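Local coordinates for Ika4 (PDB 6G6Q), which is a computationally designed synthetic protein meant to fold into a symmetrical eight-bladed beta-propeller of the WD40 type, at residues G31-T36 / Q55-A60. Sequence-based numbering, arbitrary orientation.
Sequences GAADGT and QSEVTA
Val58, entering strand 58-64, packs its two methyls into the mouth of the beta hairpin turn 32-35 of the preceding sheet, a blade-to-blade contact of the WD40 propeller. The hairpin is a type I turn with a G1 bulge: Ala32 O receives Gly35 N at 3.2 Å, Ala32 N bonds Thr36 O, and Gly35 takes left-handed backbone angles. Ala32 O also accepts Val58 N, a weak bond of 3.3 Å but fairly straight (157° at the hydrogen), so one carbonyl closes the turn and ties it to the next blade.

The tight part is buried. Val58 CG2 lies 3.7 Å from Gly31 CA, where a beta carbon on Gly31 would point at this methyl and collide with it. Val58 CG1 approaches the carbonyls of Ala32, Gly35 and Thr36, nearest at 3.4 Å from Ala32 O. Cutting the side chain back to an alanine here removes both methyls and is likely to leave a gap over Gly31 CA and beside these carbonyls. Gly35 CA also makes a CH...O contact of 3.1 Å with Ser56 O.

The solvent side lies at Ala33 and Glu57, both partly exposed, though Glu57 CB still comes to 3.2 Å from Ala33 O. With CG anti to the backbone N (chi1 153°), the extended Glu57 chain skirts Ala33 CA. Its carboxylate has a long, weak ion pair with Lys73.

On the turn's far side Asp34 OD1 forms an Asx turn, accepting Thr36 N from above the carboxylate plane (54° out of it) and Thr36 OG1 on the syn side at 2.6 Å.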
ATOM      1  N   GLY A  31       6.906  -9.955  -4.453  1.00 32.25           N
ATOM      2  CA  GLY A  31       7.343  -9.599  -5.790  1.00 24.62           C
ATOM      3  C   GLY A  31       8.632  -8.805  -5.730  1.00 30.62           C
ATOM      4  O   GLY A  31       8.879  -8.064  -4.776  1.00 33.56           O
ATOM      5  N   ALA A  32       9.456  -8.959  -6.765  1.00 28.21           N
ATOM      6  CA  ALA A  32      10.789  -8.377  -6.781  1.00 29.62           C
ATOM      7  C   ALA A  32      11.018  -7.587  -8.064  1.00 37.29           C
ATOM      8  O   ALA A  32      10.254  -7.675  -9.031  1.00 35.95           O
ATOM      9  CB  ALA A  32      11.868  -9.455  -6.623  1.00 29.13           C
ATOM     10  N   ALA A  33      12.110  -6.816  -8.061  1.00 32.68           N
ATOM     11  CA  ALA A  33      12.435  -5.926  -9.168  1.00 30.19           C
ATOM     12  C   ALA A  33      12.899  -6.659 -10.419  1.00 34.46           C
ATOM     13  O   ALA A  33      12.959  -6.041 -11.487  1.00 37.86           O
ATOM     14  CB  ALA A  33      13.506  -4.929  -8.734  1.00 32.06           C
ATOM     15  N   ASP A  34      13.233  -7.943 -10.320  1.00 32.74           N
ATOM     16  CA  ASP A  34      13.609  -8.730 -11.486  1.00 30.93           C
ATOM     17  C   ASP A  34      12.413  -9.407 -12.148  1.00 37.19           C
ATOM     18  O   ASP A  34      12.598 -10.203 -13.075  1.00 40.16           O
ATOM     19  CB  ASP A  34      14.658  -9.778 -11.100  1.00 25.16           C
ATOM     20  CG  ASP A  34      14.150 -10.768 -10.065  1.00 41.25           C
ATOM     21  OD1 ASP A  34      13.034 -10.574  -9.533  1.00 39.38           O
ATOM     22  OD2 ASP A  34      14.871 -11.749  -9.780  1.00 46.04           O
ATOM     23  N   GLY A  35      11.196  -9.115 -11.691  1.00 34.21           N
ATOM     24  CA  GLY A  35       9.997  -9.694 -12.252  1.00 30.66           C
ATOM     25  C   GLY A  35       9.508 -10.951 -11.569  1.00 34.67           C
ATOM     26  O   GLY A  35       8.397 -11.408 -11.869  1.00 33.77           O
ATOM     27  N   THR A  36      10.290 -11.519 -10.658  1.00 30.42           N
ATOM     28  CA  THR A  36       9.931 -12.779 -10.032  1.00 28.51           C
ATOM     29  C   THR A  36       8.834 -12.582  -8.991  1.00 30.75           C
ATOM     30  O   THR A  36       8.710 -11.519  -8.375  1.00 29.07           O
ATOM     31  CB  THR A  36      11.157 -13.422  -9.383  1.00 26.59           C
ATOM     32  OG1 THR A  36      11.695 -12.540  -8.391  1.00 31.97           O
ATOM     33  CG2 THR A  36      12.225 -13.704 -10.431  1.00 23.34           C
ATOM     34  N   GLN A  55       7.720  -9.958 -17.106  1.00 42.04           N
ATOM     35  CA  GLN A  55       8.917  -9.621 -17.863  1.00 46.60           C
ATOM     36  C   GLN A  55       9.573  -8.338 -17.375  1.00 43.55           C
ATOM     37  O   GLN A  55      10.480  -7.825 -18.038  1.00 49.99           O
ATOM     38  CB  GLN A  55       8.579  -9.502 -19.351  1.00 47.75           C
ATOM     39  CG  GLN A  55       8.151 -10.810 -19.990  1.00 50.66           C
ATOM     40  CD  GLN A  55       9.253 -11.852 -19.973  1.00 72.56           C
ATOM     41  OE1 GLN A  55      10.438 -11.518 -20.016  1.00 81.73           O
ATOM     42  NE2 GLN A  55       8.868 -13.121 -19.911  1.00 85.41           N
ATOM     43  N   SER A  56       9.139  -7.821 -16.230  1.00 42.37           N
ATOM     44  CA  SER A  56       9.613  -6.547 -15.713  1.00 37.09           C
ATOM     45  C   SER A  56       9.327  -6.512 -14.218  1.00 37.19           C
ATOM     46  O   SER A  56       8.584  -7.345 -13.693  1.00 31.75           O
ATOM     47  CB  SER A  56       8.945  -5.379 -16.445  1.00 30.96           C
ATOM     48  OG  SER A  56       9.233  -4.153 -15.809  1.00 47.04           O
ATOM     49  N   GLU A  57       9.929  -5.535 -13.537  1.00 30.13           N
ATOM     50  CA  GLU A  57       9.746  -5.378 -12.097  1.00 36.22           C
ATOM     51  C   GLU A  57       8.267  -5.348 -11.732  1.00 37.43           C
ATOM     52  O   GLU A  57       7.493  -4.565 -12.290  1.00 37.65           O
ATOM     53  CB  GLU A  57      10.427  -4.093 -11.620  1.00 29.45           C
ATOM     54  CG  GLU A  57       9.808  -3.483 -10.358  1.00 42.26           C
ATOM     55  CD  GLU A  57      10.421  -2.140  -9.988  1.00 48.19           C
ATOM     56  OE1 GLU A  57      11.330  -1.677 -10.708  1.00 52.20           O
ATOM     57  OE2 GLU A  57       9.992  -1.545  -8.975  1.00 49.33           O
ATOM     58  N   VAL A  58       7.870  -6.213 -10.805  1.00 27.42           N
ATOM     59  CA  VAL A  58       6.489  -6.195 -10.345  1.00 41.08           C
ATOM     60  C   VAL A  58       6.358  -5.069  -9.325  1.00 30.76           C
ATOM     61  O   VAL A  58       7.170  -4.948  -8.396  1.00 37.10           O
ATOM     62  CB  VAL A  58       6.063  -7.568  -9.781  1.00 36.81           C
ATOM     63  CG1 VAL A  58       7.136  -8.632 -10.036  1.00 31.21           C
ATOM     64  CG2 VAL A  58       5.637  -7.506  -8.302  1.00 28.39           C
ATOM     65  N   THR A  59       5.379  -4.193  -9.545  1.00 25.87           N
ATOM     66  CA  THR A  59       5.246  -2.966  -8.776  1.00 25.95           C
ATOM     67  C   THR A  59       4.089  -2.990  -7.790  1.00 26.06           C
ATOM     68  O   THR A  59       4.025  -2.115  -6.919  1.00 31.41           O
ATOM     69  CB  THR A  59       5.079  -1.766  -9.725  1.00 33.51           C
ATOM     70  OG1 THR A  59       4.014  -2.028 -10.650  1.00 33.11           O
ATOM     71  CG2 THR A  59       6.366  -1.520 -10.510  1.00 22.14           C
ATOM     72  N   ALA A  60       3.186  -3.962  -7.890  1.00 27.16           N
ATOM     73  CA  ALA A  60       2.010  -3.972  -7.035  1.00 31.51           C
ATOM     74  C   ALA A  60       1.467  -5.389  -6.933  1.00 30.07           C
ATOM     75  O   ALA A  60       1.509  -6.151  -7.904  1.00 27.67           O
ATOM     76  CB  ALA A  60       0.935  -3.018  -7.569  1.00 27.51           C
TER